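Local coordinates for ZYG-9 (Caenorhabditis elegans, PDB 2OF3), which organises microtubules and spindle poles during mitosis and meiosis in one-cell embryos and is required for default nucleus positioning in oocytes, at residues 131-136 and 157-162; 123-128 and 161-166; 167-172 and 192-197. All coordinates share one frame; numbering follows the deposited sequence.

Contact 1: residues 131-136 and 157-162; sequences SAFVPY and NVLSDV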
loop_
_atom_site.group_PDB
_atom_site.type_symbol
_atom_site.label_atom_id
_atom_site.label_comp_id
_atom_site.label_asym_id
_atom_site.label_seq_id
_atom_site.Cartn_x
_atom_site.Cartn_y
_atom_site.Cartn_z
ATOM N N SER A 131 2.487 2.340 -7.926
ATOM C CA SER A 131 2.400 3.739 -7.475
ATOM C C SER A 131 0.988 4.199 -7.437
ATOM O O SER A 131 0.651 5.045 -6.647
ATOM C CB SER A 131 3.102 4.635 -8.517
ATOM O OG SER A 131 4.366 4.872 -7.990
ATOM N N ALA A 132 0.161 3.701 -8.338
ATOM C CA ALA A 132 -1.286 4.050 -8.347
ATOM C C ALA A 132 -2.023 3.467 -7.146
ATOM O O ALA A 132 -3.037 3.985 -6.775
ATOM C CB ALA A 132 -1.956 3.542 -9.642
ATOM N N PHE A 133 -1.545 2.376 -6.544
ATOM C CA PHE A 133 -2.333 1.712 -5.499
ATOM C C PHE A 133 -1.772 1.916 -4.085
ATOM O O PHE A 133 -2.501 2.318 -3.161
ATOM C CB PHE A 133 -2.489 0.197 -5.774
ATOM C CG PHE A 133 -3.303 -0.524 -4.686
ATOM C CD1 PHE A 133 -4.625 -0.133 -4.402
ATOM C CD2 PHE A 133 -2.763 -1.557 -3.964
ATOM C CE1 PHE A 133 -5.409 -0.794 -3.387
ATOM C CE2 PHE A 133 -3.533 -2.224 -2.950
ATOM C CZ PHE A 133 -4.831 -1.817 -2.662
ATOM N N VAL A 134 -0.494 1.603 -3.918
ATOM C CA VAL A 134 0.130 1.522 -2.599
ATOM C C VAL A 134 0.037 2.799 -1.779
ATOM O O VAL A 134 -0.302 2.692 -0.615
ATOM C CB VAL A 134 1.583 0.929 -2.664
ATOM C CG1 VAL A 134 2.281 0.950 -1.217
ATOM C CG2 VAL A 134 1.509 -0.490 -3.218
ATOM N N PRO A 135 0.360 3.994 -2.333
ATOM C CA PRO A 135 0.257 5.207 -1.541
ATOM C C PRO A 135 -1.125 5.437 -0.958
ATOM O O PRO A 135 -1.250 5.999 0.187
ATOM C CB PRO A 135 0.702 6.323 -2.529
ATOM C CG PRO A 135 1.657 5.629 -3.414
ATOM C CD PRO A 135 0.940 4.293 -3.648
ATOM N N TYR A 136 -2.165 4.994 -1.664
ATOM C CA TYR A 136 -3.525 5.181 -1.110
ATOM C C TYR A 136 -3.871 4.109 -0.110
ATOM O O TYR A 136 -4.571 4.392 0.859
ATOM C CB TYR A 136 -4.571 5.194 -2.209
ATOM C CG TYR A 136 -4.275 6.304 -3.167
ATOM C CD1 TYR A 136 -4.536 7.625 -2.809
ATOM C CD2 TYR A 136 -3.670 6.029 -4.409
ATOM C CE1 TYR A 136 -4.207 8.699 -3.685
ATOM C CE2 TYR A 136 -3.315 7.090 -5.314
ATOM C CZ TYR A 136 -3.605 8.397 -4.921
ATOM O OH TYR A 136 -3.283 9.404 -5.771
ATOM N N ASN A 157 1.595 -7.016 3.290
ATOM C CA ASN A 157 2.525 -8.173 3.368
ATOM C C ASN A 157 2.563 -8.977 2.063
ATOM O O ASN A 157 3.633 -9.457 1.648
ATOM C CB ASN A 157 2.158 -9.116 4.550
ATOM C CG ASN A 157 2.525 -8.534 5.917
ATOM O OD1 ASN A 157 3.295 -7.557 6.023
ATOM N ND2 ASN A 157 1.965 -9.136 6.991
ATOM N N VAL A 158 1.431 -9.105 1.388
ATOM C CA VAL A 158 1.434 -9.723 0.028
ATOM C C VAL A 158 2.186 -8.852 -1.018
ATOM O O VAL A 158 3.037 -9.351 -1.772
ATOM C CB VAL A 158 -0.019 -10.036 -0.452
ATOM C CG1 VAL A 158 -0.024 -10.686 -1.822
ATOM C CG2 VAL A 158 -0.726 -10.959 0.591
ATOM N N LEU A 159 1.905 -7.555 -1.046
ATOM C CA LEU A 159 2.578 -6.651 -1.954
ATOM C C LEU A 159 4.073 -6.588 -1.721
ATOM O O LEU A 159 4.831 -6.410 -2.659
ATOM C CB LEU A 159 1.999 -5.228 -1.811
ATOM C CG LEU A 159 0.630 -5.001 -2.433
ATOM C CD1 LEU A 159 -0.051 -3.747 -1.844
ATOM C CD2 LEU A 159 0.814 -4.876 -3.939
ATOM N N SER A 160 4.520 -6.696 -0.473
ATOM C CA SER A 160 5.952 -6.700 -0.154
ATOM C C SER A 160 6.596 -7.888 -0.840
ATOM O O SER A 160 7.740 -7.796 -1.249
ATOM C CB SER A 160 6.190 -6.841 1.364
ATOM O OG SER A 160 5.678 -5.753 2.117
ATOM N N ASP A 161 5.899 -9.010 -0.938
ATOM C CA ASP A 161 6.425 -10.163 -1.665
ATOM C C ASP A 161 6.489 -9.924 -3.147
ATOM O O ASP A 161 7.447 -10.323 -3.755
ATOM C CB ASP A 161 5.600 -11.433 -1.440
ATOM C CG ASP A 161 5.821 -12.044 -0.050
ATOM O OD1 ASP A 161 6.870 -11.760 0.597
ATOM O OD2 ASP A 161 4.938 -12.835 0.400
ATOM N N VAL A 162 5.458 -9.314 -3.730
ATOM C CA VAL A 162 5.400 -9.025 -5.163
ATOM C C VAL A 162 6.403 -7.925 -5.548
ATOM O O VAL A 162 7.215 -8.104 -6.506
ATOM C CB VAL A 162 3.982 -8.549 -5.561
ATOM C CG1 VAL A 162 3.955 -8.129 -6.998
ATOM C CG2 VAL A 162 2.948 -9.653 -5.307
#
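The ring of F133 meets L159 at its edge. The methyl CD1 of L159 lies near the ring plane, 4.0 Å from CE2 of F133, and CD2 of F133 is slightly farther away. The two side chains cross at about a right angle. F133 also touches L89 and T93 of helix 85-95, C111 of helix 101-120 and F96. V134 adds the second touch: its CG2 comes 3.9 Å from the same CD1 of L159. These two side chains run past each other in opposite directions. CG1 of V134 is anti to the backbone N (chi1 176°), which puts CG2, the methyl that touches, beside that N. CD1 of L159 touches both the F133 ring edge and the V134 methyl, in directions about a right angle apart. The backbones stay apart, with V134 CA 8.6 Å from L159 CA. M168 of helix 165-174 touches both V134 and L159. Helices 127-139 and 146-163 are joined as neighbours in the HEAT-type helical stack of the TOG domain. All three touching residues are buried, and every contact between them is apolar. The join thus rests on shape and the hydrophobic effect, without a directional bond across it.

Contact 2: residues 123-128 and 161-166; sequences TPMSQE and DVVGPL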
loop_
_atom_site.group_PDB
_atom_site.type_symbol
_atom_site.label_atom_id
_atom_site.label_comp_id
_atom_site.label_asym_id
_atom_site.label_seq_id
_atom_site.Cartn_x
_atom_site.Cartn_y
_atom_site.Cartn_z
ATOM N N THR A 123 2.510 -12.625 -11.649
ATOM C CA THR A 123 2.219 -11.576 -12.614
ATOM C C THR A 123 3.053 -10.350 -12.258
ATOM O O THR A 123 3.033 -9.906 -11.100
ATOM C CB THR A 123 0.724 -11.253 -12.618
ATOM O OG1 THR A 123 0.028 -12.397 -13.138
ATOM C CG2 THR A 123 0.420 -10.060 -13.521
ATOM N N PRO A 124 3.812 -9.798 -13.236
ATOM C CA PRO A 124 4.581 -8.594 -12.863
ATOM C C PRO A 124 3.651 -7.390 -12.597
ATOM O O PRO A 124 2.621 -7.220 -13.266
ATOM C CB PRO A 124 5.466 -8.334 -14.081
ATOM C CG PRO A 124 5.263 -9.477 -15.017
ATOM C CD PRO A 124 3.990 -10.173 -14.656
ATOM N N MET A 125 3.991 -6.572 -11.597
ATOM C CA MET A 125 3.276 -5.325 -11.340
ATOM C C MET A 125 4.214 -4.193 -11.782
ATOM O O MET A 125 5.314 -4.112 -11.256
ATOM C CB MET A 125 2.983 -5.183 -9.837
ATOM C CG MET A 125 1.721 -5.761 -9.341
ATOM S SD MET A 125 1.388 -5.270 -7.641
ATOM C CE MET A 125 0.239 -3.952 -7.798
ATOM N N SER A 126 3.803 -3.359 -12.753
ATOM C CA SER A 126 4.597 -2.250 -13.232
ATOM C C SER A 126 4.752 -1.186 -12.152
ATOM O O SER A 126 3.984 -1.140 -11.192
ATOM C CB SER A 126 3.922 -1.633 -14.468
ATOM O OG SER A 126 2.609 -1.088 -14.142
ATOM N N GLN A 127 5.722 -0.303 -12.307
ATOM C CA GLN A 127 5.904 0.781 -11.369
ATOM C C GLN A 127 4.630 1.649 -11.310
ATOM O O GLN A 127 4.215 2.110 -10.228
ATOM C CB GLN A 127 7.099 1.595 -11.859
ATOM C CG GLN A 127 7.470 2.790 -11.017
ATOM C CD GLN A 127 9.004 3.173 -11.170
ATOM O OE1 GLN A 127 9.588 3.066 -12.285
ATOM N NE2 GLN A 127 9.637 3.618 -10.049
ATOM N N GLU A 128 3.984 1.816 -12.469
ATOM C CA GLU A 128 2.762 2.584 -12.580
ATOM C C GLU A 128 1.627 1.981 -11.759
ATOM O O GLU A 128 0.927 2.716 -11.090
ATOM C CB GLU A 128 2.305 2.689 -14.043
ATOM C CG GLU A 128 3.238 3.589 -14.941
ATOM C CD GLU A 128 4.529 2.917 -15.346
ATOM O OE1 GLU A 128 4.711 1.668 -15.251
ATOM O OE2 GLU A 128 5.418 3.669 -15.769
ATOM N N ASP A 161 5.899 -9.010 -0.938
ATOM C CA ASP A 161 6.425 -10.163 -1.665
ATOM C C ASP A 161 6.489 -9.924 -3.147
ATOM O O ASP A 161 7.447 -10.323 -3.755
ATOM C CB ASP A 161 5.600 -11.433 -1.440
ATOM C CG ASP A 161 5.821 -12.044 -0.050
ATOM O OD1 ASP A 161 6.870 -11.760 0.597
ATOM O OD2 ASP A 161 4.938 -12.835 0.400
ATOM N N VAL A 162 5.458 -9.314 -3.730
ATOM C CA VAL A 162 5.400 -9.025 -5.163
ATOM C C VAL A 162 6.403 -7.925 -5.548
ATOM O O VAL A 162 7.215 -8.104 -6.506
ATOM C CB VAL A 162 3.982 -8.549 -5.561
ATOM C CG1 VAL A 162 3.955 -8.129 -6.998
ATOM C CG2 VAL A 162 2.948 -9.653 -5.307
ATOM N N VAL A 163 6.375 -6.806 -4.786
ATOM C CA VAL A 163 7.097 -5.562 -5.112
ATOM C C VAL A 163 8.536 -5.600 -4.586
ATOM O O VAL A 163 9.462 -5.129 -5.265
ATOM C CB VAL A 163 6.291 -4.276 -4.616
ATOM C CG1 VAL A 163 7.016 -2.973 -4.888
ATOM C CG2 VAL A 163 4.880 -4.177 -5.283
ATOM N N GLY A 164 8.728 -6.136 -3.372
ATOM C CA GLY A 164 10.030 -6.198 -2.736
ATOM C C GLY A 164 10.293 -4.985 -1.864
ATOM O O GLY A 164 9.819 -3.881 -2.162
ATOM N N PRO A 165 11.053 -5.171 -0.766
ATOM C CA PRO A 165 11.401 -4.074 0.121
ATOM C C PRO A 165 12.038 -2.855 -0.487
ATOM O O PRO A 165 11.720 -1.720 -0.087
ATOM C CB PRO A 165 12.344 -4.736 1.104
ATOM C CG PRO A 165 11.701 -6.041 1.278
ATOM C CD PRO A 165 11.493 -6.450 -0.189
ATOM N N LEU A 166 12.923 -3.046 -1.459
ATOM C CA LEU A 166 13.575 -1.894 -2.051
ATOM C C LEU A 166 12.619 -0.965 -2.750
ATOM O O LEU A 166 12.781 0.235 -2.679
ATOM C CB LEU A 166 14.738 -2.325 -2.982
ATOM C CG LEU A 166 15.460 -1.199 -3.758
ATOM C CD1 LEU A 166 16.181 -0.194 -2.817
ATOM C CD2 LEU A 166 16.452 -1.795 -4.760
#
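M125 and V163 mark the nearest approach of the two backbones, 7.3 Å from CA to CA, with M125 extended in a loop and V163 in the last turn of helix 146-163. M125 makes all the close contacts from 123-128. Its CB points toward 161-166, and the chain leads on to the sulfur. SD of M125 lies 3.9 Å from CG1 of V162, and CG of M125 is 4.0 Å from the same methyl. The methionine crosses the valine side chain at about a right angle. CG1 of V162 stands anti to its backbone N (chi1 175°), on the side that meets M125. V163 adds a looser touch: its CG2 is 4.4 Å from SD of M125. The methionine chain then bends at its last torsion (chi3 99°), which turns CE away from both valines.

Both segments also contain a helix start. S126 is the N-cap of helix 127-139; its side chain caps a backbone N further on, and OG is also hydrogen-bonded to OE1 of E129. G164 leaves helix 146-163 with positive phi (92°), backbone angles suited to glycine, and is at once the N-cap of helix 165-174.

The contact lies at the surface of the TOG domain, a stack of HEAT-type helices. I118 of helix 101-120 touches both M125 and V162, and V130 of helix 127-139 touches M125 and V163. I15 of helix 10-19 touches S126 and E128, and K19 makes a salt bridge with E128. M125 thus touches helices 101-120, 127-139 and 146-163 at once.

Contact 3: residues 167-172 and 192-197; sequences KMTPML and EYYITN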
loop_
_atom_site.group_PDB
_atom_site.type_symbol
_atom_site.label_atom_id
_atom_site.label_comp_id
_atom_site.label_asym_id
_atom_site.label_seq_id
_atom_site.Cartn_x
_atom_site.Cartn_y
_atom_site.Cartn_z
ATOM N N LYS A 167 11.635 -1.489 -3.462
ATOM C CA LYS A 167 10.679 -0.604 -4.133
ATOM C C LYS A 167 9.516 -0.175 -3.233
ATOM O O LYS A 167 8.895 0.825 -3.521
ATOM C CB LYS A 167 10.079 -1.259 -5.396
ATOM C CG LYS A 167 11.042 -1.508 -6.560
ATOM C CD LYS A 167 11.461 -0.217 -7.264
ATOM C CE LYS A 167 12.314 -0.488 -8.570
ATOM N NZ LYS A 167 11.782 -1.695 -9.359
ATOM N N MET A 168 9.199 -0.927 -2.169
ATOM C CA MET A 168 8.161 -0.532 -1.211
ATOM C C MET A 168 8.589 0.588 -0.266
ATOM O O MET A 168 7.796 1.466 0.073
ATOM C CB MET A 168 7.721 -1.755 -0.387
ATOM C CG MET A 168 6.770 -2.795 -1.135
ATOM S SD MET A 168 5.120 -2.242 -1.648
ATOM C CE MET A 168 4.331 -2.296 -0.067
ATOM N N THR A 169 9.850 0.569 0.155
ATOM C CA THR A 169 10.323 1.424 1.263
ATOM C C THR A 169 10.198 2.898 0.991
ATOM O O THR A 169 9.782 3.623 1.892
ATOM C CB THR A 169 11.732 1.022 1.709
ATOM O OG1 THR A 169 11.667 -0.328 2.159
ATOM C CG2 THR A 169 12.294 1.924 2.862
ATOM N N PRO A 170 10.528 3.376 -0.238
ATOM C CA PRO A 170 10.331 4.819 -0.530
ATOM C C PRO A 170 8.881 5.323 -0.275
ATOM O O PRO A 170 8.673 6.473 0.194
ATOM C CB PRO A 170 10.680 4.917 -2.043
ATOM C CG PRO A 170 11.583 3.760 -2.319
ATOM C CD PRO A 170 11.143 2.650 -1.385
ATOM N N MET A 171 7.875 4.486 -0.564
ATOM C CA MET A 171 6.467 4.854 -0.343
ATOM C C MET A 171 6.169 4.801 1.156
ATOM O O MET A 171 5.428 5.638 1.662
ATOM C CB MET A 171 5.551 3.878 -1.106
ATOM C CG MET A 171 5.527 4.153 -2.688
ATOM S SD MET A 171 4.563 3.054 -3.717
ATOM C CE MET A 171 5.306 1.541 -3.375
ATOM N N LEU A 172 6.728 3.804 1.857
ATOM C CA LEU A 172 6.582 3.710 3.316
ATOM C C LEU A 172 7.264 4.895 4.001
ATOM O O LEU A 172 6.677 5.464 4.932
ATOM C CB LEU A 172 7.127 2.395 3.846
ATOM C CG LEU A 172 6.276 1.191 3.479
ATOM C CD1 LEU A 172 7.173 -0.004 3.630
ATOM C CD2 LEU A 172 5.020 1.099 4.409
ATOM N N GLU A 192 10.475 -1.898 9.910
ATOM C CA GLU A 192 11.154 -2.715 10.882
ATOM C C GLU A 192 11.148 -4.199 10.451
ATOM O O GLU A 192 12.148 -4.907 10.555
ATOM C CB GLU A 192 10.517 -2.540 12.267
ATOM C CG GLU A 192 11.226 -3.385 13.295
ATOM C CD GLU A 192 10.478 -3.562 14.589
ATOM O OE1 GLU A 192 9.482 -2.833 14.837
ATOM O OE2 GLU A 192 10.923 -4.438 15.373
ATOM N N TYR A 193 10.027 -4.682 9.949
ATOM C CA TYR A 193 9.924 -6.055 9.529
ATOM C C TYR A 193 10.831 -6.393 8.322
ATOM O O TYR A 193 11.414 -7.478 8.255
ATOM C CB TYR A 193 8.459 -6.285 9.254
ATOM C CG TYR A 193 8.055 -7.475 8.442
ATOM C CD1 TYR A 193 8.083 -8.776 8.972
ATOM C CD2 TYR A 193 7.568 -7.283 7.160
ATOM C CE1 TYR A 193 7.653 -9.887 8.181
ATOM C CE2 TYR A 193 7.141 -8.334 6.388
ATOM C CZ TYR A 193 7.175 -9.638 6.891
ATOM O OH TYR A 193 6.693 -10.647 6.038
ATOM N N TYR A 194 10.950 -5.472 7.368
ATOM C CA TYR A 194 11.880 -5.641 6.243
ATOM C C TYR A 194 13.324 -5.831 6.737
ATOM O O TYR A 194 14.097 -6.674 6.231
ATOM C CB TYR A 194 11.818 -4.411 5.344
ATOM C CG TYR A 194 10.534 -4.218 4.544
ATOM C CD1 TYR A 194 9.581 -5.232 4.404
ATOM C CD2 TYR A 194 10.326 -3.017 3.829
ATOM C CE1 TYR A 194 8.409 -5.024 3.614
ATOM C CE2 TYR A 194 9.185 -2.801 3.064
ATOM C CZ TYR A 194 8.234 -3.805 2.951
ATOM O OH TYR A 194 7.111 -3.550 2.159
ATOM N N ILE A 195 13.707 -5.024 7.713
ATOM C CA ILE A 195 15.101 -4.987 8.173
ATOM C C ILE A 195 15.397 -6.202 9.027
ATOM O O ILE A 195 16.435 -6.848 8.850
ATOM C CB ILE A 195 15.425 -3.747 8.972
ATOM C CG1 ILE A 195 15.361 -2.539 8.081
ATOM C CG2 ILE A 195 16.832 -3.853 9.461
ATOM C CD1 ILE A 195 15.188 -1.305 8.855
ATOM N N THR A 196 14.488 -6.528 9.945
ATOM C CA THR A 196 14.613 -7.756 10.702
ATOM C C THR A 196 14.725 -9.001 9.799
ATOM O O THR A 196 15.447 -9.948 10.116
ATOM C CB THR A 196 13.438 -7.886 11.709
ATOM O OG1 THR A 196 13.605 -6.893 12.722
ATOM C CG2 THR A 196 13.400 -9.232 12.382
ATOM N N ASN A 197 14.013 -9.030 8.682
ATOM C CA ASN A 197 13.995 -10.256 7.896
ATOM C C ASN A 197 15.001 -10.328 6.791
ATOM O O ASN A 197 15.432 -11.422 6.484
ATOM C CB ASN A 197 12.604 -10.561 7.360
ATOM C CG ASN A 197 11.645 -10.911 8.476
ATOM O OD1 ASN A 197 10.868 -10.056 8.925
ATOM N ND2 ASN A 197 11.740 -12.142 8.989
#
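Y194 reaches from helix 181-198 into a group formed by M168, T169 and L172. Its OH lies 3.2 Å from CB of M168, and CG of M168 is 3.4 Å from the same oxygen. The M168 chain bends at chi2 (-64°) and again at chi3, so its CE also comes back near the phenol oxygen, 3.8 Å from Y194 OH. M168 approaches the ring obliquely. So does L172, whose CD1 is 3.5 Å from CE2 of Y194. The L172 and Y194 side chains come from opposite directions. T169 meets the ring at its edge: OG1 lies near the ring plane, 3.4 Å from CD2 of Y194.

Two hydrogen bonds hold the polar ends. T169 OG1 is hydrogen-bonded to the carbonyl O of P165, one turn back on its own helix. Y194 OH is hydrogen-bonded to S160 OG of helix 146-163. M168 rests on L159 and V163 of that helix.

The two short helical segments are roughly antiparallel, at 147°, and their axes are 11.6 Å apart. The tyrosine side chain reaches across most of this axis separation. Both helices belong to the HEAT-type stack of the TOG domain, and the contact joins them as neighbours.

All four touching residues are buried. Two hydroxyls are among them, and each has a hydrogen-bond partner outside these segments. The tyrosine pairs mostly apolar contacts along its CD2-CE2 side with a hydrogen bond to a third helix.

The chain first passes M125, where contact 2 opens, and then enters helix 127-139, where contact 1 opens. Helix 146-163 returns to close both. The loop of contact 1 falls within the span of contact 2, and the two share D161 and V162. M125 SD also packs on L159 CD2, which joins them directly. After the turn at G164 the chain starts helix 165-174, and contact 3 follows in series, closed by helix 181-198. The S160-Y194 hydrogen bond links contact 3 back to contact 1. Together the contacts tie four successive helices of the TOG domain side by side.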